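Local structure of protein CsuE (Acinetobacter baumannii, 6FJY) at residues Leu243-Trp256 / Gln281-Asn293. The protein is the tip adhesion subunit of archaic chaperone-usher Csu pili and probably mediates attachment to surfaces in biofilm formation. Residues are numbered along the deposited sequence; the frame is centred on the assembly and turned at random.
Sequences LKYDIFKNSSNDRW and QNYVFTTKIVDEN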
loop_
_atom_site.group_PDB
_atom_site.type_symbol
_atom_site.label_atom_id
_atom_site.label_comp_id
_atom_site.label_asym_id
_atom_site.label_seq_id
_atom_site.Cartn_x
_atom_site.Cartn_y
_atom_site.Cartn_z
ATOM N N LEU D 243 8.199 38.563 9.386
ATOM C CA LEU D 243 9.640 38.398 9.221
ATOM C C LEU D 243 9.865 37.518 7.992
ATOM O O LEU D 243 9.674 36.300 8.051
ATOM C CB LEU D 243 10.256 37.789 10.473
ATOM C CG LEU D 243 11.749 37.494 10.390
ATOM C CD1 LEU D 243 12.493 38.734 9.942
ATOM C CD2 LEU D 243 12.249 37.020 11.742
ATOM N N LYS D 244 10.255 38.138 6.879
ATOM C CA LYS D 244 10.411 37.412 5.626
ATOM C C LYS D 244 11.604 36.466 5.696
ATOM O O LYS D 244 12.619 36.768 6.326
ATOM C CB LYS D 244 10.588 38.392 4.467
ATOM C CG LYS D 244 9.385 39.293 4.219
ATOM C CD LYS D 244 9.692 40.386 3.203
ATOM C CE LYS D 244 8.503 41.327 3.041
ATOM N NZ LYS D 244 8.776 42.448 2.099
ATOM N N TYR D 245 11.483 35.315 5.033
ATOM C CA TYR D 245 12.561 34.336 5.019
ATOM C C TYR D 245 12.463 33.497 3.750
ATOM O O TYR D 245 11.542 33.650 2.943
ATOM C CB TYR D 245 12.513 33.463 6.277
ATOM C CG TYR D 245 11.407 32.439 6.247
ATOM C CD1 TYR D 245 10.121 32.769 6.642
ATOM C CD2 TYR D 245 11.647 31.140 5.813
ATOM C CE1 TYR D 245 9.105 31.834 6.610
ATOM C CE2 TYR D 245 10.641 30.201 5.776
ATOM C CZ TYR D 245 9.372 30.552 6.174
ATOM O OH TYR D 245 8.365 29.621 6.136
ATOM N N ASP D 246 13.432 32.599 3.576
ATOM C CA ASP D 246 13.331 31.577 2.540
ATOM C C ASP D 246 14.122 30.354 2.988
ATOM O O ASP D 246 14.773 30.351 4.038
ATOM C CB ASP D 246 13.814 32.094 1.178
ATOM C CG ASP D 246 12.988 31.551 0.009
ATOM O OD1 ASP D 246 12.915 30.318 -0.155
ATOM O OD2 ASP D 246 12.404 32.357 -0.748
ATOM N N ILE D 247 14.039 29.306 2.176
ATOM C CA ILE D 247 14.698 28.032 2.424
ATOM C C ILE D 247 15.520 27.685 1.192
ATOM O O ILE D 247 15.059 27.866 0.059
ATOM C CB ILE D 247 13.678 26.912 2.727
ATOM C CG1 ILE D 247 12.860 27.225 3.982
ATOM C CG2 ILE D 247 14.373 25.579 2.885
ATOM C CD1 ILE D 247 11.752 26.236 4.196
ATOM N N PHE D 248 16.729 27.174 1.408
ATOM C CA PHE D 248 17.645 26.917 0.307
ATOM C C PHE D 248 18.207 25.507 0.394
ATOM O O PHE D 248 18.558 25.040 1.481
ATOM C CB PHE D 248 18.763 27.971 0.286
ATOM C CG PHE D 248 18.256 29.358 0.020
ATOM C CD1 PHE D 248 18.013 30.241 1.058
ATOM C CD2 PHE D 248 17.966 29.758 -1.272
ATOM C CE1 PHE D 248 17.517 31.509 0.806
ATOM C CE2 PHE D 248 17.474 31.021 -1.532
ATOM C CZ PHE D 248 17.249 31.896 -0.494
ATOM N N LYS D 249 18.301 24.843 -0.763
ATOM C CA LYS D 249 18.873 23.502 -0.841
ATOM C C LYS D 249 20.347 23.537 -0.451
ATOM O O LYS D 249 21.094 24.406 -0.907
ATOM C CB LYS D 249 18.728 22.933 -2.255
ATOM C CG LYS D 249 17.325 22.982 -2.878
ATOM C CD LYS D 249 17.322 22.287 -4.250
ATOM C CE LYS D 249 16.105 22.679 -5.084
ATOM N NZ LYS D 249 16.108 22.055 -6.453
ATOM N N ASN D 250 20.755 22.594 0.401
ATOM C CA ASN D 250 22.147 22.426 0.857
ATOM C C ASN D 250 22.658 23.785 1.336
ATOM O O ASN D 250 21.949 24.463 2.093
ATOM C CB ASN D 250 22.961 21.766 -0.251
ATOM C CG ASN D 250 22.387 20.420 -0.688
ATOM O OD1 ASN D 250 22.161 19.519 0.128
ATOM N ND2 ASN D 250 22.138 20.287 -1.985
ATOM N N SER D 251 23.859 24.215 0.937
ATOM C CA SER D 251 24.387 25.531 1.289
ATOM C C SER D 251 24.375 26.490 0.103
ATOM O O SER D 251 25.212 27.389 0.023
ATOM C CB SER D 251 25.809 25.419 1.839
ATOM O OG SER D 251 25.863 24.634 3.020
ATOM N N SER D 252 23.435 26.314 -0.823
ATOM C CA SER D 252 23.451 26.997 -2.111
ATOM C C SER D 252 22.371 28.078 -2.173
ATOM O O SER D 252 21.779 28.457 -1.159
ATOM C CB SER D 252 23.296 25.976 -3.249
ATOM O OG SER D 252 22.027 25.346 -3.213
ATOM N N ASN D 253 22.128 28.582 -3.384
ATOM C CA ASN D 253 21.131 29.613 -3.642
ATOM C C ASN D 253 19.908 29.081 -4.374
ATOM O O ASN D 253 18.984 29.852 -4.643
ATOM C CB ASN D 253 21.742 30.761 -4.461
ATOM C CG ASN D 253 22.722 31.603 -3.665
ATOM O OD1 ASN D 253 22.635 31.694 -2.441
ATOM N ND2 ASN D 253 23.660 32.234 -4.365
ATOM N N ASP D 254 19.889 27.799 -4.729
ATOM C CA ASP D 254 18.725 27.215 -5.380
ATOM C C ASP D 254 17.560 27.209 -4.401
ATOM O O ASP D 254 17.670 26.668 -3.296
ATOM C CB ASP D 254 19.028 25.802 -5.860
ATOM C CG ASP D 254 19.831 25.787 -7.139
ATOM O OD1 ASP D 254 20.053 26.876 -7.706
ATOM O OD2 ASP D 254 20.240 24.685 -7.569
ATOM N N ARG D 255 16.444 27.814 -4.787
ATOM C CA ARG D 255 15.287 27.854 -3.906
ATOM C C ARG D 255 14.574 26.496 -3.887
ATOM O O ARG D 255 14.396 25.862 -4.927
ATOM C CB ARG D 255 14.329 28.955 -4.353
ATOM C CG ARG D 255 13.343 29.290 -3.287
ATOM C CD ARG D 255 12.395 30.391 -3.695
ATOM N NE ARG D 255 11.452 30.675 -2.617
ATOM C CZ ARG D 255 10.199 30.235 -2.595
ATOM N NH1 ARG D 255 9.741 29.513 -3.605
ATOM N NH2 ARG D 255 9.402 30.527 -1.575
ATOM N N TRP D 256 14.186 26.046 -2.688
ATOM C CA TRP D 256 13.398 24.826 -2.491
ATOM C C TRP D 256 11.944 25.244 -2.345
ATOM O O TRP D 256 11.529 25.731 -1.293
ATOM C CB TRP D 256 13.870 24.048 -1.265
ATOM C CG TRP D 256 13.330 22.685 -1.150
ATOM C CD1 TRP D 256 12.484 22.061 -2.024
ATOM C CD2 TRP D 256 13.606 21.746 -0.109
ATOM N NE1 TRP D 256 12.221 20.786 -1.589
ATOM C CE2 TRP D 256 12.898 20.568 -0.415
ATOM C CE3 TRP D 256 14.386 21.785 1.049
ATOM C CZ2 TRP D 256 12.934 19.441 0.403
ATOM C CZ3 TRP D 256 14.431 20.656 1.860
ATOM C CH2 TRP D 256 13.708 19.501 1.531
ATOM N N GLN D 281 16.861 8.702 2.188
ATOM C CA GLN D 281 17.304 9.969 1.620
ATOM C C GLN D 281 17.304 11.048 2.694
ATOM O O GLN D 281 16.382 11.125 3.515
ATOM C CB GLN D 281 16.412 10.433 0.462
ATOM C CG GLN D 281 16.454 9.583 -0.782
ATOM C CD GLN D 281 15.581 8.358 -0.672
ATOM O OE1 GLN D 281 14.486 8.402 -0.105
ATOM N NE2 GLN D 281 16.065 7.250 -1.208
ATOM N N ASN D 282 18.327 11.891 2.666
ATOM C CA ASN D 282 18.383 13.079 3.498
ATOM C C ASN D 282 18.523 14.318 2.620
ATOM O O ASN D 282 19.096 14.265 1.530
ATOM C CB ASN D 282 19.520 12.985 4.506
ATOM C CG ASN D 282 19.182 12.064 5.655
ATOM O OD1 ASN D 282 18.542 12.476 6.628
ATOM N ND2 ASN D 282 19.582 10.799 5.540
ATOM N N TYR D 283 17.953 15.428 3.089
ATOM C CA TYR D 283 17.911 16.676 2.327
ATOM C C TYR D 283 18.371 17.803 3.244
ATOM O O TYR D 283 17.612 18.266 4.095
ATOM C CB TYR D 283 16.511 16.948 1.776
ATOM C CG TYR D 283 15.962 15.849 0.894
ATOM C CD1 TYR D 283 15.363 14.715 1.449
ATOM C CD2 TYR D 283 16.023 15.950 -0.496
ATOM C CE1 TYR D 283 14.851 13.707 0.639
ATOM C CE2 TYR D 283 15.526 14.949 -1.307
ATOM C CZ TYR D 283 14.941 13.831 -0.736
ATOM O OH TYR D 283 14.449 12.835 -1.542
ATOM N N VAL D 284 19.602 18.245 3.054
ATOM C CA VAL D 284 20.149 19.370 3.795
ATOM C C VAL D 284 19.598 20.653 3.198
ATOM O O VAL D 284 19.438 20.776 1.976
ATOM C CB VAL D 284 21.691 19.339 3.777
ATOM C CG1 VAL D 284 22.276 20.578 4.450
ATOM C CG2 VAL D 284 22.181 18.086 4.472
ATOM N N PHE D 285 19.279 21.612 4.063
ATOM C CA PHE D 285 18.677 22.853 3.612
ATOM C C PHE D 285 18.991 23.955 4.609
ATOM O O PHE D 285 19.297 23.704 5.780
ATOM C CB PHE D 285 17.161 22.711 3.406
ATOM C CG PHE D 285 16.372 22.496 4.673
ATOM C CD1 PHE D 285 16.165 21.216 5.170
ATOM C CD2 PHE D 285 15.800 23.571 5.343
ATOM C CE1 PHE D 285 15.422 21.016 6.322
ATOM C CE2 PHE D 285 15.057 23.377 6.496
ATOM C CZ PHE D 285 14.871 22.101 6.990
ATOM N N THR D 286 18.915 25.188 4.118
ATOM C CA THR D 286 19.284 26.362 4.889
ATOM C C THR D 286 18.111 27.319 4.919
ATOM O O THR D 286 17.545 27.646 3.871
ATOM C CB THR D 286 20.512 27.046 4.295
ATOM O OG1 THR D 286 21.629 26.153 4.363
ATOM C CG2 THR D 286 20.831 28.296 5.071
ATOM N N THR D 287 17.744 27.746 6.121
ATOM C CA THR D 287 16.659 28.693 6.347
ATOM C C THR D 287 17.293 30.039 6.689
ATOM O O THR D 287 17.948 30.174 7.729
ATOM C CB THR D 287 15.744 28.200 7.469
ATOM O OG1 THR D 287 15.411 26.823 7.248
ATOM C CG2 THR D 287 14.469 29.011 7.522
ATOM N N LYS D 288 17.123 31.019 5.805
ATOM C CA LYS D 288 17.729 32.338 5.947
ATOM C C LYS D 288 16.658 33.408 6.124
ATOM O O LYS D 288 15.517 33.253 5.682
ATOM C CB LYS D 288 18.584 32.698 4.722
ATOM C CG LYS D 288 19.721 31.750 4.394
ATOM C CD LYS D 288 20.302 32.055 3.002
ATOM C CE LYS D 288 21.379 31.029 2.599
ATOM N NZ LYS D 288 21.901 31.228 1.214
ATOM N N ILE D 289 17.055 34.510 6.760
ATOM C CA ILE D 289 16.226 35.703 6.903
ATOM C C ILE D 289 16.536 36.666 5.757
ATOM O O ILE D 289 17.600 36.614 5.134
ATOM C CB ILE D 289 16.457 36.374 8.280
ATOM C CG1 ILE D 289 16.271 35.364 9.410
ATOM C CG2 ILE D 289 15.514 37.550 8.494
ATOM C CD1 ILE D 289 14.824 35.093 9.766
ATOM N N VAL D 290 15.579 37.551 5.464
ATOM C CA VAL D 290 15.728 38.611 4.468
ATOM C C VAL D 290 14.854 39.789 4.895
ATOM O O VAL D 290 13.810 39.606 5.528
ATOM C CB VAL D 290 15.367 38.101 3.051
ATOM C CG1 VAL D 290 14.184 37.149 3.115
ATOM C CG2 VAL D 290 15.072 39.262 2.102
ATOM N N ASP D 291 15.305 41.009 4.564
ATOM C CA ASP D 291 14.742 42.269 5.052
ATOM C C ASP D 291 15.036 42.365 6.549
ATOM O O ASP D 291 15.500 41.389 7.147
ATOM C CB ASP D 291 13.243 42.385 4.695
ATOM C CG ASP D 291 12.318 42.481 5.913
ATOM O OD1 ASP D 291 12.267 41.529 6.723
ATOM O OD2 ASP D 291 11.617 43.506 6.041
ATOM N N GLU D 292 14.831 43.528 7.168
ATOM C CA GLU D 292 15.286 43.644 8.547
ATOM C C GLU D 292 14.518 44.716 9.306
ATOM O O GLU D 292 13.926 45.623 8.713
ATOM C CB GLU D 292 16.797 43.922 8.603
ATOM C CG GLU D 292 17.451 43.769 9.989
ATOM C CD GLU D 292 17.034 42.500 10.733
ATOM O OE1 GLU D 292 16.757 41.468 10.081
ATOM O OE2 GLU D 292 16.985 42.537 11.982
ATOM N N ASN D 293 14.508 44.541 10.634
ATOM C CA ASN D 293 14.170 45.510 11.677
ATOM C C ASN D 293 12.698 45.475 12.072
ATOM O O ASN D 293 11.886 46.275 11.594
ATOM C CB ASN D 293 14.600 46.921 11.281
ATOM C CG ASN D 293 15.905 47.313 11.933
ATOM O OD1 ASN D 293 16.866 47.699 11.266
ATOM N ND2 ASN D 293 15.949 47.198 13.251
#
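With CG set between its backbone N and carbonyl carbon (chi1 68°), F285 turns its ring toward both W256 and I247, while W256, its CG anti to the backbone N (chi1 -168°), brings the CZ3 and CH2 edge of its ring to F285 and Y283. The edge of the W256 six-membered ring meets the F285 face in an offset edge-to-face pair, centroids 5.7 Å apart and planes at 70°. I247 CG2 packs against F285 CD2 at 3.5 Å, and W256 CH2 abuts Y283 CB. W263 meets the rings of both W256 and Y283 edge-to-face, and L220 of strand 217-220 touches I247 and W256, placing this face in the buried interior beside strand 217-220.

On the other face, the extended K288 chain runs across the F248 ring, CD lying 3.5 Å from F248 CD1; its NZ makes an off-centre cation-pi contact 4.4 Å from the ring centroid. Antiparallel ladder bonds join D246 with K288 and F248 with T286, F248 N to T286 O measuring 2.6 Å. Where the type II' turn K249-S252 takes over, N250 N still reaches V284 O at 2.7 Å. The T286 hydroxyl donates to N250 O at 2.8 Å, tying the turn to the neighbouring strand by a second bond. D246 OD2 receives R255 NE along its syn lone pair at 2.7 Å, while OD1 accepts I247 N and pairs with R232; the two arginines probably stabilise the charge. At the far end the L243 CD1 methyl packs on I289 CG2, the two side chains crossing at about a right angle. This is a twisted antiparallel strand pair of the Ig-like beta sandwich in the Spore Coat Protein U domain, with Y245 packing on V110 of the CsuC chaperone chain in the pre-assembly complex.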